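Long-range contact in dehydrogenase (Sinorhizobium meliloti, PDB 3UOE), which probably acts as an oxidoreductase of the LDH2/MDH2 (malate/L-lactate dehydrogenase) family: residues 115-120 / 288-293. Sequence-based numbering, arbitrary orientation.
Sequences DAMRVT and LILIDP
L288, L290 and M117 bury the most surface where helix 109-127 packs on a face of the mixed seven-stranded sheet of this Ldh_2-family fold. L288 and L290 both project toward the helix from strand 285-291, as alternation along a strand requires, while I289 between them faces away and touches strands 129-137 and 156-161. The segments run at 34° to each other with axes 9.8 Å apart, and no hydrogen bond joins them; leucine methyls meet the M117 side chain and backbone and the T120 hydroxyl. L288 presents one methyl, CD2, to the helix backbone, 3.8 Å from CA of M117 and 3.9 Å from its CB. M117, a selenomethionine, has CG anti to the backbone N (chi1 -176°), and this CG lies 4.1 Å from CD1 of L290; the two side chains cross at about a right angle. That same leucine methyl sits 4.1 Å from the carbonyl O of M117 and, on the next turn of the helix, meets T120. T120 points toward the strand, but with OG1 between the backbone N and the carbonyl carbon (chi1 59°) its hydroxyl reaches back a turn, OG1 donating to O of A116 at 2.9 Å. A valine here removes the hydroxyl and would probably leave O of A116 with one donor fewer and CD1 of L290 facing a methyl instead. The oxygen of A116 accepts from N and OG1 of T120, which arrive from opposite faces of its carbonyl plane. On its other side from the helix hydrogen bond, OG1 of T120 lies 3.2 Å from CD1 of L290.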
loop_
_atom_site.group_PDB
_atom_site.type_symbol
_atom_site.label_atom_id
_atom_site.label_comp_id
_atom_site.label_asym_id
_atom_site.label_seq_id
_atom_site.Cartn_x
_atom_site.Cartn_y
_atom_site.Cartn_z
ATOM N N ASP A 115 12.346 -17.707 7.130
ATOM C CA ASP A 115 13.710 -17.997 6.721
ATOM C C ASP A 115 14.212 -16.904 5.779
ATOM O O ASP A 115 15.359 -16.452 5.883
ATOM C CB ASP A 115 13.815 -19.380 6.073
ATOM C CG ASP A 115 15.236 -19.896 6.063
ATOM O OD1 ASP A 115 15.700 -20.388 7.115
ATOM O OD2 ASP A 115 15.895 -19.788 5.006
ATOM N N ALA A 116 13.336 -16.488 4.868
ATOM C CA ALA A 116 13.616 -15.386 3.955
ATOM C C ALA A 116 13.938 -14.114 4.729
ATOM O O ALA A 116 14.820 -13.342 4.344
ATOM C CB ALA A 116 12.424 -15.154 3.038
HETATM N N MSE A 117 13.211 -13.898 5.819
HETATM C CA MSE A 117 13.450 -12.733 6.656
HETATM C C MSE A 117 14.830 -12.799 7.306
HETATM O O MSE A 117 15.556 -11.803 7.341
HETATM C CB MSE A 117 12.364 -12.581 7.725
HETATM C CG MSE A 117 12.539 -11.321 8.556
HETATM SE SE MSE A 117 11.093 -10.921 9.827
HETATM C CE MSE A 117 9.548 -11.288 8.676
ATOM N N ARG A 118 15.197 -13.970 7.812
ATOM C CA ARG A 118 16.503 -14.137 8.441
ATOM C C ARG A 118 17.621 -13.832 7.447
ATOM O O ARG A 118 18.580 -13.127 7.764
ATOM C CB ARG A 118 16.661 -15.556 8.980
ATOM C CG ARG A 118 18.103 -15.935 9.319
ATOM C CD ARG A 118 18.233 -17.425 9.676
ATOM N NE ARG A 118 18.102 -18.308 8.512
ATOM C CZ ARG A 118 19.097 -18.596 7.680
ATOM N NH1 ARG A 118 20.295 -18.065 7.875
ATOM N NH2 ARG A 118 18.892 -19.406 6.648
ATOM N N VAL A 119 17.483 -14.367 6.239
ATOM C CA VAL A 119 18.486 -14.194 5.201
ATOM C C VAL A 119 18.553 -12.742 4.704
ATOM O O VAL A 119 19.629 -12.176 4.544
ATOM C CB VAL A 119 18.218 -15.150 4.016
ATOM C CG1 VAL A 119 19.116 -14.800 2.819
ATOM C CG2 VAL A 119 18.401 -16.611 4.453
ATOM N N THR A 120 17.403 -12.131 4.461
ATOM C CA THR A 120 17.421 -10.768 3.953
ATOM C C THR A 120 17.913 -9.786 5.009
ATOM O O THR A 120 18.608 -8.831 4.686
ATOM C CB THR A 120 16.055 -10.320 3.394
ATOM O OG1 THR A 120 15.065 -10.405 4.425
ATOM C CG2 THR A 120 15.656 -11.199 2.235
ATOM N N LEU A 288 8.349 -9.593 0.597
ATOM C CA LEU A 288 8.776 -9.031 1.862
ATOM C C LEU A 288 9.809 -7.939 1.580
ATOM O O LEU A 288 10.822 -8.183 0.938
ATOM C CB LEU A 288 9.387 -10.114 2.754
ATOM C CG LEU A 288 10.046 -9.587 4.033
ATOM C CD1 LEU A 288 9.001 -9.023 4.995
ATOM C CD2 LEU A 288 10.878 -10.664 4.711
ATOM N N ILE A 289 9.528 -6.726 2.032
ATOM C CA ILE A 289 10.485 -5.643 1.909
ATOM C C ILE A 289 10.896 -5.198 3.294
ATOM O O ILE A 289 10.050 -4.817 4.104
ATOM C CB ILE A 289 9.892 -4.440 1.180
ATOM C CG1 ILE A 289 9.640 -4.785 -0.282
ATOM C CG2 ILE A 289 10.823 -3.235 1.294
ATOM C CD1 ILE A 289 8.505 -4.000 -0.886
ATOM N N LEU A 290 12.192 -5.267 3.569
ATOM C CA LEU A 290 12.729 -4.789 4.834
ATOM C C LEU A 290 13.499 -3.497 4.617
ATOM O O LEU A 290 14.132 -3.301 3.577
ATOM C CB LEU A 290 13.639 -5.833 5.478
ATOM C CG LEU A 290 12.963 -7.121 5.942
ATOM C CD1 LEU A 290 14.025 -8.135 6.360
ATOM C CD2 LEU A 290 11.987 -6.833 7.094
ATOM N N ILE A 291 13.428 -2.617 5.607
ATOM C CA ILE A 291 14.150 -1.357 5.578
ATOM C C ILE A 291 14.708 -1.058 6.962
ATOM O O ILE A 291 13.979 -1.093 7.958
ATOM C CB ILE A 291 13.228 -0.198 5.164
ATOM C CG1 ILE A 291 12.455 -0.560 3.888
ATOM C CG2 ILE A 291 14.024 1.092 5.003
ATOM C CD1 ILE A 291 11.573 0.574 3.369
ATOM N N ASP A 292 16.000 -0.758 7.015
ATOM C CA ASP A 292 16.658 -0.388 8.263
ATOM C C ASP A 292 16.386 1.090 8.548
ATOM O O ASP A 292 16.919 1.957 7.869
ATOM C CB ASP A 292 18.166 -0.652 8.139
ATOM C CG ASP A 292 18.919 -0.475 9.457
ATOM O OD1 ASP A 292 18.334 0.046 10.437
ATOM O OD2 ASP A 292 20.114 -0.849 9.503
ATOM N N PRO A 293 15.548 1.384 9.553
ATOM C CA PRO A 293 15.287 2.795 9.882
ATOM C C PRO A 293 16.576 3.568 10.174
ATOM O O PRO A 293 16.613 4.786 9.955
ATOM C CB PRO A 293 14.428 2.709 11.155
ATOM C CG PRO A 293 13.867 1.298 11.150
ATOM C CD PRO A 293 14.933 0.461 10.525
#